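Local coordinates for protein orotidine 5'-phosphate decarboxylase (Sulfolobus solfataricus, PDB 4DBD) that probably catalyses the decarboxylation of orotidine 5'-monophosphate to UMP, the last step of de novo UMP synthesis, as a homodimeric TIM-barrel enzyme, at residues 8-13 with 46-51; 53-58 with 105-110; 60-65 with 71-76. One frame throughout, in Å; residues are numbered along the deposited sequence.

Interaction 1 (8-13 with 46-51)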
loop_
_atom_site.group_PDB
_atom_site.type_symbol
_atom_site.label_atom_id
_atom_site.label_comp_id
_atom_site.label_asym_id
_atom_site.label_seq_id
_atom_site.Cartn_x
_atom_site.Cartn_y
_atom_site.Cartn_z
ATOM N N LEU A 8 3.635 -10.719 -15.976
ATOM C CA LEU A 8 3.591 -9.358 -16.493
ATOM C C LEU A 8 3.157 -8.383 -15.412
ATOM O O LEU A 8 2.087 -8.538 -14.822
ATOM C CB LEU A 8 2.633 -9.237 -17.688
ATOM C CG LEU A 8 2.399 -7.821 -18.217
ATOM C CD1 LEU A 8 3.717 -7.206 -18.723
ATOM C CD2 LEU A 8 1.337 -7.788 -19.322
ATOM N N ALA A 9 3.974 -7.364 -15.162
ATOM C CA ALA A 9 3.559 -6.314 -14.241
ATOM C C ALA A 9 2.842 -5.268 -15.058
ATOM O O ALA A 9 3.476 -4.397 -15.670
ATOM C CB ALA A 9 4.754 -5.711 -13.505
ATOM N N MET A 10 1.520 -5.372 -15.115
ATOM C CA MET A 10 0.762 -4.437 -15.928
ATOM C C MET A 10 0.469 -3.171 -15.149
ATOM O O MET A 10 -0.590 -3.032 -14.537
ATOM C CB MET A 10 -0.521 -5.073 -16.466
ATOM C CG MET A 10 -1.197 -4.213 -17.509
ATOM S SD MET A 10 -2.244 -5.166 -18.626
ATOM C CE MET A 10 -3.463 -5.792 -17.466
ATOM N N ASP A 11 1.426 -2.252 -15.181
ATOM C CA ASP A 11 1.305 -0.971 -14.497
ATOM C C ASP A 11 0.983 0.139 -15.500
ATOM O O ASP A 11 0.812 1.303 -15.130
ATOM C CB ASP A 11 2.608 -0.665 -13.751
ATOM C CG ASP A 11 2.885 -1.656 -12.643
ATOM O OD1 ASP A 11 1.949 -1.952 -11.857
ATOM O OD2 ASP A 11 4.035 -2.145 -12.557
ATOM N N LYS A 12 0.922 -0.236 -16.777
ATOM C CA LYS A 12 0.345 0.600 -17.822
ATOM C C LYS A 12 -0.600 -0.273 -18.628
ATOM O O LYS A 12 -0.356 -1.473 -18.779
ATOM C CB LYS A 12 1.429 1.147 -18.748
ATOM C CG LYS A 12 2.118 2.407 -18.265
ATOM C CD LYS A 12 3.059 2.894 -19.355
ATOM C CE LYS A 12 3.698 4.228 -19.024
ATOM N NZ LYS A 12 4.653 4.602 -20.108
ATOM N N PRO A 13 -1.680 0.325 -19.159
ATOM C CA PRO A 13 -2.666 -0.406 -19.959
ATOM C C PRO A 13 -2.069 -1.093 -21.189
ATOM O O PRO A 13 -1.281 -0.482 -21.919
ATOM C CB PRO A 13 -3.631 0.700 -20.402
ATOM C CG PRO A 13 -3.534 1.731 -19.320
ATOM C CD PRO A 13 -2.089 1.719 -18.911
ATOM N N GLU A 46 -12.974 -5.607 -16.620
ATOM C CA GLU A 46 -13.302 -6.010 -17.984
ATOM C C GLU A 46 -12.063 -6.501 -18.730
ATOM O O GLU A 46 -12.096 -7.517 -19.419
ATOM C CB GLU A 46 -13.925 -4.834 -18.736
ATOM C CG GLU A 46 -14.270 -5.156 -20.176
ATOM C CD GLU A 46 -15.038 -4.046 -20.859
ATOM O OE1 GLU A 46 -15.295 -3.009 -20.213
ATOM O OE2 GLU A 46 -15.389 -4.210 -22.045
ATOM N N LEU A 47 -10.967 -5.766 -18.589
ATOM C CA LEU A 47 -9.730 -6.101 -19.280
ATOM C C LEU A 47 -9.243 -7.518 -18.966
ATOM O O LEU A 47 -8.657 -8.186 -19.820
ATOM C CB LEU A 47 -8.639 -5.082 -18.913
ATOM C CG LEU A 47 -7.346 -5.148 -19.729
ATOM C CD1 LEU A 47 -7.634 -5.033 -21.216
ATOM C CD2 LEU A 47 -6.366 -4.066 -19.288
ATOM N N LEU A 48 -9.486 -7.972 -17.737
ATOM C CA LEU A 48 -8.907 -9.226 -17.255
ATOM C C LEU A 48 -9.789 -10.463 -17.418
ATOM O O LEU A 48 -9.375 -11.570 -17.079
ATOM C CB LEU A 48 -8.519 -9.077 -15.780
ATOM C CG LEU A 48 -7.342 -8.140 -15.537
ATOM C CD1 LEU A 48 -7.239 -7.793 -14.064
ATOM C CD2 LEU A 48 -6.046 -8.763 -16.040
ATOM N N ILE A 49 -10.993 -10.273 -17.945
ATOM C CA ILE A 49 -12.016 -11.320 -17.905
ATOM C C ILE A 49 -11.700 -12.629 -18.638
ATOM O O ILE A 49 -11.701 -13.694 -18.020
ATOM C CB ILE A 49 -13.385 -10.780 -18.348
ATOM C CG1 ILE A 49 -14.063 -10.071 -17.172
ATOM C CG2 ILE A 49 -14.265 -11.913 -18.859
ATOM C CD1 ILE A 49 -15.380 -9.401 -17.527
ATOM N N GLY A 50 -11.430 -12.561 -19.937
ATOM C CA GLY A 50 -11.251 -13.775 -20.720
ATOM C C GLY A 50 -9.896 -14.458 -20.599
ATOM O O GLY A 50 -9.728 -15.597 -21.041
ATOM N N LEU A 51 -8.935 -13.775 -19.983
ATOM C CA LEU A 51 -7.538 -14.205 -20.001
ATOM C C LEU A 51 -7.285 -15.544 -19.310
ATOM O O LEU A 51 -7.609 -15.718 -18.136
ATOM C CB LEU A 51 -6.651 -13.124 -19.381
ATOM C CG LEU A 51 -6.815 -11.714 -19.953
ATOM C CD1 LEU A 51 -5.829 -10.754 -19.305
ATOM C CD2 LEU A 51 -6.640 -11.718 -21.465
#

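Interaction 2 (53-58 with 105-110)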
loop_
_atom_site.group_PDB
_atom_site.type_symbol
_atom_site.label_atom_id
_atom_site.label_comp_id
_atom_site.label_asym_id
_atom_site.label_seq_id
_atom_site.Cartn_x
_atom_site.Cartn_y
_atom_site.Cartn_z
ATOM N N VAL A 53 -4.615 -17.232 -17.866
ATOM C CA VAL A 53 -3.312 -17.358 -17.240
ATOM C C VAL A 53 -3.489 -18.080 -15.913
ATOM O O VAL A 53 -4.590 -18.104 -15.356
ATOM C CB VAL A 53 -2.624 -15.983 -17.051
ATOM C CG1 VAL A 53 -2.320 -15.362 -18.402
ATOM C CG2 VAL A 53 -3.495 -15.056 -16.225
ATOM N N GLU A 54 -2.420 -18.696 -15.421
ATOM C CA GLU A 54 -2.493 -19.412 -14.161
ATOM C C GLU A 54 -2.888 -18.469 -13.029
ATOM O O GLU A 54 -3.735 -18.809 -12.200
ATOM C CB GLU A 54 -1.158 -20.097 -13.841
ATOM C CG GLU A 54 -0.667 -21.051 -14.931
ATOM C CD GLU A 54 -1.492 -22.321 -15.007
ATOM O OE1 GLU A 54 -1.773 -22.909 -13.940
ATOM O OE2 GLU A 54 -1.862 -22.730 -16.133
ATOM N N GLU A 55 -2.288 -17.282 -12.998
ATOM C CA GLU A 55 -2.515 -16.369 -11.879
ATOM C C GLU A 55 -2.777 -14.922 -12.274
ATOM O O GLU A 55 -2.021 -14.307 -13.035
ATOM C CB GLU A 55 -1.364 -16.436 -10.856
ATOM C CG GLU A 55 -1.514 -17.539 -9.815
ATOM C CD GLU A 55 -0.764 -17.249 -8.516
ATOM O OE1 GLU A 55 0.009 -18.122 -8.061
ATOM O OE2 GLU A 55 -0.957 -16.157 -7.938
ATOM N N ILE A 56 -3.872 -14.388 -11.747
ATOM C CA ILE A 56 -4.098 -12.957 -11.760
ATOM C C ILE A 56 -3.809 -12.472 -10.345
ATOM O O ILE A 56 -4.514 -12.821 -9.385
ATOM C CB ILE A 56 -5.512 -12.592 -12.247
ATOM C CG1 ILE A 56 -5.682 -13.036 -13.702
ATOM C CG2 ILE A 56 -5.768 -11.100 -12.110
ATOM C CD1 ILE A 56 -7.062 -12.829 -14.236
ATOM N N ILE A 57 -2.717 -11.721 -10.218
ATOM C CA ILE A 57 -2.268 -11.244 -8.922
ATOM C C ILE A 57 -2.538 -9.758 -8.811
ATOM O O ILE A 57 -2.185 -8.985 -9.698
ATOM C CB ILE A 57 -0.754 -11.480 -8.729
ATOM C CG1 ILE A 57 -0.410 -12.945 -8.968
ATOM C CG2 ILE A 57 -0.308 -11.030 -7.328
ATOM C CD1 ILE A 57 1.097 -13.226 -8.940
ATOM N N VAL A 58 -3.189 -9.354 -7.726
ATOM C CA VAL A 58 -3.376 -7.937 -7.477
ATOM C C VAL A 58 -2.284 -7.516 -6.497
ATOM O O VAL A 58 -2.112 -8.133 -5.439
ATOM C CB VAL A 58 -4.779 -7.620 -6.911
ATOM C CG1 VAL A 58 -4.776 -6.238 -6.288
ATOM C CG2 VAL A 58 -5.821 -7.708 -8.029
ATOM N N SER A 105 -10.946 -18.515 -0.991
ATOM C CA SER A 105 -10.150 -19.274 -1.972
ATOM C C SER A 105 -9.147 -18.414 -2.725
ATOM O O SER A 105 -8.976 -18.568 -3.945
ATOM C CB SER A 105 -11.048 -20.014 -2.975
ATOM O OG SER A 105 -11.749 -21.081 -2.353
ATOM N N LYS A 106 -8.496 -17.508 -2.004
ATOM C CA LYS A 106 -7.477 -16.644 -2.608
ATOM C C LYS A 106 -6.105 -16.979 -2.035
ATOM O O LYS A 106 -5.998 -17.421 -0.895
ATOM C CB LYS A 106 -7.808 -15.177 -2.323
ATOM C CG LYS A 106 -9.203 -14.767 -2.752
ATOM C CD LYS A 106 -9.377 -14.960 -4.250
ATOM C CE LYS A 106 -10.759 -14.508 -4.709
ATOM N NZ LYS A 106 -10.965 -14.773 -6.157
ATOM N N ASN A 107 -5.062 -16.772 -2.837
ATOM C CA ASN A 107 -3.688 -16.947 -2.378
ATOM C C ASN A 107 -3.101 -15.635 -1.855
ATOM O O ASN A 107 -3.449 -14.549 -2.338
ATOM C CB ASN A 107 -2.796 -17.443 -3.522
ATOM C CG ASN A 107 -3.260 -18.757 -4.109
ATOM O OD1 ASN A 107 -3.529 -19.718 -3.390
ATOM N ND2 ASN A 107 -3.346 -18.807 -5.434
ATOM N N LEU A 108 -2.184 -15.743 -0.895
ATOM C CA LEU A 108 -1.460 -14.588 -0.368
ATOM C C LEU A 108 0.021 -14.720 -0.698
ATOM O O LEU A 108 0.607 -15.789 -0.527
ATOM C CB LEU A 108 -1.639 -14.486 1.163
ATOM C CG LEU A 108 -0.934 -13.361 1.927
ATOM C CD1 LEU A 108 -1.371 -11.982 1.421
ATOM C CD2 LEU A 108 -1.144 -13.482 3.444
ATOM N N TYR A 109 0.603 -13.639 -1.210
ATOM C CA TYR A 109 2.052 -13.526 -1.402
ATOM C C TYR A 109 2.548 -12.402 -0.503
ATOM O O TYR A 109 1.965 -11.312 -0.504
ATOM C CB TYR A 109 2.363 -13.161 -2.855
ATOM C CG TYR A 109 2.189 -14.300 -3.825
ATOM C CD1 TYR A 109 3.286 -15.012 -4.286
ATOM C CD2 TYR A 109 0.929 -14.660 -4.289
ATOM C CE1 TYR A 109 3.138 -16.057 -5.177
ATOM C CE2 TYR A 109 0.771 -15.708 -5.190
ATOM C CZ TYR A 109 1.882 -16.399 -5.623
ATOM O OH TYR A 109 1.751 -17.440 -6.505
ATOM N N LEU A 110 3.625 -12.643 0.248
ATOM C CA LEU A 110 4.142 -11.613 1.147
ATOM C C LEU A 110 5.463 -11.038 0.640
ATOM O O LEU A 110 6.331 -11.765 0.165
ATOM C CB LEU A 110 4.329 -12.156 2.559
ATOM C CG LEU A 110 3.089 -12.601 3.334
ATOM C CD1 LEU A 110 3.507 -13.128 4.698
ATOM C CD2 LEU A 110 2.090 -11.437 3.481
#

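Interaction 3 (60-65 with 71-76)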
loop_
_atom_site.group_PDB
_atom_site.type_symbol
_atom_site.label_atom_id
_atom_site.label_comp_id
_atom_site.label_asym_id
_atom_site.label_seq_id
_atom_site.Cartn_x
_atom_site.Cartn_y
_atom_site.Cartn_z
ATOM N N PHE A 60 -1.367 -4.288 -4.588
ATOM C CA PHE A 60 -1.506 -2.962 -4.026
ATOM C C PHE A 60 -0.577 -2.831 -2.815
ATOM O O PHE A 60 -0.767 -1.939 -1.974
ATOM C CB PHE A 60 -2.949 -2.715 -3.579
ATOM C CG PHE A 60 -3.932 -2.588 -4.710
ATOM C CD1 PHE A 60 -3.531 -2.704 -6.034
ATOM C CD2 PHE A 60 -5.267 -2.339 -4.441
ATOM C CE1 PHE A 60 -4.445 -2.582 -7.064
ATOM C CE2 PHE A 60 -6.187 -2.212 -5.468
ATOM C CZ PHE A 60 -5.771 -2.332 -6.786
ATOM N N LYS A 61 0.414 -3.727 -2.728
ATOM C CA LYS A 61 1.395 -3.711 -1.641
ATOM C C LYS A 61 0.705 -3.501 -0.306
ATOM O O LYS A 61 1.067 -2.603 0.467
ATOM C CB LYS A 61 2.431 -2.614 -1.860
ATOM C CG LYS A 61 3.401 -2.860 -3.028
ATOM C CD LYS A 61 4.218 -4.136 -2.823
ATOM C CE LYS A 61 5.431 -4.175 -3.769
ATOM N NZ LYS A 61 5.058 -4.142 -5.228
ATOM N N LEU A 62 -0.273 -4.354 -0.027
ATOM C CA LEU A 62 -1.168 -4.165 1.107
ATOM C C LEU A 62 -0.396 -3.988 2.410
ATOM O O LEU A 62 0.494 -4.771 2.730
ATOM C CB LEU A 62 -2.134 -5.334 1.205
ATOM C CG LEU A 62 -3.120 -5.479 0.032
ATOM C CD1 LEU A 62 -3.724 -6.878 0.001
ATOM C CD2 LEU A 62 -4.210 -4.399 0.087
ATOM N N ALA A 63 -0.728 -2.943 3.161
ATOM C CA ALA A 63 0.061 -2.637 4.358
ATOM C C ALA A 63 -0.755 -1.820 5.351
ATOM O O ALA A 63 -0.435 -0.674 5.661
ATOM C CB ALA A 63 1.335 -1.924 3.972
ATOM N N ASP A 64 -1.833 -2.415 5.832
ATOM C CA ASP A 64 -2.691 -1.716 6.776
ATOM C C ASP A 64 -3.200 -2.706 7.805
ATOM O O ASP A 64 -2.783 -3.869 7.824
ATOM C CB ASP A 64 -3.845 -1.032 6.026
ATOM C CG ASP A 64 -4.258 0.285 6.661
ATOM O OD1 ASP A 64 -4.316 0.344 7.907
ATOM O OD2 ASP A 64 -4.530 1.263 5.924
ATOM N N ILE A 65 -4.073 -2.241 8.688
ATOM C CA ILE A 65 -4.733 -3.133 9.621
ATOM C C ILE A 65 -5.665 -4.077 8.854
ATOM O O ILE A 65 -6.033 -3.811 7.696
ATOM C CB ILE A 65 -5.525 -2.347 10.674
ATOM C CG1 ILE A 65 -6.654 -1.560 10.000
ATOM C CG2 ILE A 65 -4.606 -1.400 11.422
ATOM C CD1 ILE A 65 -7.647 -0.960 11.002
ATOM N N SER A 71 -11.224 -4.901 3.490
ATOM C CA SER A 71 -12.143 -4.010 2.768
ATOM C C SER A 71 -11.646 -3.736 1.349
ATOM O O SER A 71 -12.432 -3.518 0.422
ATOM C CB SER A 71 -12.316 -2.694 3.521
ATOM O OG SER A 71 -12.983 -2.909 4.753
ATOM N N ILE A 72 -10.330 -3.737 1.185
ATOM C CA ILE A 72 -9.728 -3.566 -0.123
ATOM C C ILE A 72 -9.907 -4.802 -0.995
ATOM O O ILE A 72 -10.415 -4.704 -2.119
ATOM C CB ILE A 72 -8.233 -3.238 0.016
ATOM C CG1 ILE A 72 -8.061 -1.867 0.670
ATOM C CG2 ILE A 72 -7.539 -3.283 -1.340
ATOM C CD1 ILE A 72 -6.634 -1.553 1.104
ATOM N N VAL A 73 -9.508 -5.968 -0.496
ATOM C CA VAL A 73 -9.480 -7.148 -1.356
ATOM C C VAL A 73 -10.866 -7.682 -1.703
ATOM O O VAL A 73 -11.035 -8.358 -2.715
ATOM C CB VAL A 73 -8.612 -8.303 -0.791
ATOM C CG1 VAL A 73 -7.146 -7.836 -0.543
ATOM C CG2 VAL A 73 -9.225 -8.881 0.453
ATOM N N GLU A 74 -11.863 -7.397 -0.879
ATOM C CA GLU A 74 -13.195 -7.914 -1.205
ATOM C C GLU A 74 -13.781 -7.209 -2.435
ATOM O O GLU A 74 -14.695 -7.727 -3.070
ATOM C CB GLU A 74 -14.145 -7.872 0.003
ATOM C CG GLU A 74 -14.668 -6.503 0.365
ATOM C CD GLU A 74 -15.377 -6.488 1.716
ATOM O OE1 GLU A 74 -15.522 -7.563 2.342
ATOM O OE2 GLU A 74 -15.781 -5.389 2.156
ATOM N N ARG A 75 -13.216 -6.056 -2.787
ATOM C CA ARG A 75 -13.601 -5.324 -3.996
ATOM C C ARG A 75 -12.754 -5.719 -5.209
ATOM O O ARG A 75 -12.831 -5.080 -6.259
ATOM C CB ARG A 75 -13.483 -3.806 -3.770
ATOM C CG ARG A 75 -14.619 -3.173 -2.963
ATOM C CD ARG A 75 -14.612 -3.592 -1.509
ATOM N NE ARG A 75 -14.703 -2.434 -0.613
ATOM C CZ ARG A 75 -15.065 -2.490 0.668
ATOM N NH1 ARG A 75 -15.383 -3.646 1.225
ATOM N NH2 ARG A 75 -15.116 -1.382 1.394
ATOM N N LEU A 76 -11.955 -6.773 -5.064
ATOM C CA LEU A 76 -11.038 -7.207 -6.117
ATOM C C LEU A 76 -11.121 -8.718 -6.352
ATOM O O LEU A 76 -10.114 -9.367 -6.646
ATOM C CB LEU A 76 -9.597 -6.807 -5.755
ATOM C CG LEU A 76 -9.367 -5.340 -5.392
ATOM C CD1 LEU A 76 -8.106 -5.172 -4.536
ATOM C CD2 LEU A 76 -9.301 -4.450 -6.623
#

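Interaction 1 (8-13 with 46-51)
Met10 overlaps Leu47 and Leu48 with the last atom of its chain. Its CE lies 3.8 Å from Leu47 CD2, and the two side chains reach for each other tip to tip. The sulfur is set farther back, Met10 SD being 4.3 Å from Leu47 CD2. Toward Leu48 the geometry differs: there the side chains run past one another in opposite directions, and Met10 CE stands 4.2 Å from Leu48 CD2. One methyl thus serves two neighbouring leucines, each through a single branch, while CD1 of both stays more distant.

The reach is explained by torsions. Met10 CG is anti to the backbone N (chi1 -170°), which carries the chain away from the strand, and the bend at chi3 (63°) then turns CE into the angle between the two CD2 methyls. The backbones remain far apart, the Met10 CA and Leu48 CA being separated by 10.9 Å, and only 115 Å² is buried in all.

In the TIM barrel, Met10 ends the first strand, 6-10, and its outward side chain meets helix 41-48, one of two helices that follow the second strand. Leu19 of helix 16-22 touches both Met10 and Leu47, and Leu35 of helix 33-39 also packs on Met10, so the thioether sits among three helices. No hydrogen bond joins the two segments. Met10 is the centre of an inverse gamma turn, with a weak bond of 3.0 Å from Asp11 N to Ala9 O; the turn leads the chain directly into Asp11, a predicted substrate-binding residue.

Interaction 2 (53-58 with 105-110)
Glu55 and Tyr109 come at each other from opposite directions and meet through one polar pair. The Tyr109 OH donates to Glu55 OE1 at 2.4 Å, a very short hydrogen bond whose exact length is a doubtful measure of its strength. OE1 lies at the edge of the Tyr109 ring and in its plane, whereas the carboxylate plane is turned 43° from that ring. The other oxygen is near but not bonded: Glu55 OE2 is 3.3 Å from Tyr109 OH at a poor angle. With its CG beside the backbone N (chi1 -75°), Tyr109 sends its phenol across to the glutamate.

This is the tight part, and it is buried. Lys137 forms a salt bridge with Glu55 OE1, Tyr27 OH also bonds to that oxygen, and Ser81 OG is hydrogen-bonded to OE2, so both carboxylate oxygens are gripped and the negative charge is probably well stabilised. A leucine in place of Glu55 would probably leave the Tyr109 hydroxyl without its acceptor and the Lys137 ammonium without this counter-charge.

The looser part is at Asn107, which is partly exposed. Its ND2 comes no nearer than 4.3 Å to Glu55 CD and bonds instead to Ser81 OG, which links it indirectly to the carboxylate.

Strands 55-62 and 107-113 are not neighbours, since strand 81-85 runs between them. Glu55 and Asn107 begin their strands, so the polar cluster spans the inside of the barrel near the N-terminal ends of the strands, an arrangement of inward-facing polar residues familiar from TIM barrels.

Interaction 3 (60-65 with 71-76)
Leu62 and Phe60 carry the apolar contact, dividing segment 71-76 between them. Leu62 uses both branches: its CD1 meets Val73 CG1 at 3.6 Å, and its CD2 lies alongside Ile72, 3.8 Å from Ile72 CG2. The Leu62 and Ile72 side chains pass in opposite directions, so CD2 also comes near Ile72 CD1. Phe60 presents the CD2-CE2 side of its ring. Phe60 CE2 is 3.6 Å from Leu76 CD1, with Leu76 approaching obliquely, and Phe60 CD2 is 4.0 Å from Ile72 CG2. That methyl of Ile72 is anti to its own backbone nitrogen, because CG1 takes the position beside the nitrogen (chi1 -66°), and it therefore touches both Leu62 and Phe60. All five side chains are buried.

The segments belong to the beta-alpha-beta unit made of strand 55-62, helix 66-73 and strand 81-85, and the contact packs the outer side of strand 55-62 on the helix that follows it and the turn after that helix. Phe82 of the next strand lies against Val73 and Leu76.

The hydrogen bonds are local. Leu76 N bonds to Val73 O at 3.0 Å across a type I turn, which brings Leu76 back to the ring. In the strand-to-helix loop, Ile65 N donates to Asp64 OD1 at 2.7 Å, with an N-H...O angle of 150°; the acceptor OD1 uses its anti lone pair.

Two salt bridges here cross the dimer interface: Asp64 OD2 pairs with Lys61 of the second subunit, and Lys61 with Asp64 of that subunit. Lys61 also bridges to Asp59 of its own chain; all three residues are predicted to be catalytic.

All three contacts belong to one TIM barrel. Interaction 1 and interaction 3 pack strands on the helices that surround the sheet, whereas interaction 2 crosses the interior of the sheet. Interactions 2 and 3 share strand 55-62; their centres are 13 Å apart, and they meet where Val58 CG1 lies 3.9 Å from Leu76 CD1. Interaction 1 joins interaction 2 through Leu48 O, 3.9 Å from Ile56 CD1, but comes no nearer than about 8 Å to interaction 3, measured between nearest atoms. The predicted active site lies closest to interaction 3, which contains Lys61 and Asp64. Interaction 1 holds Asp11, predicted to bind substrate, and in interaction 2 the Tyr109 side chain is about 8 Å from that of Asp59.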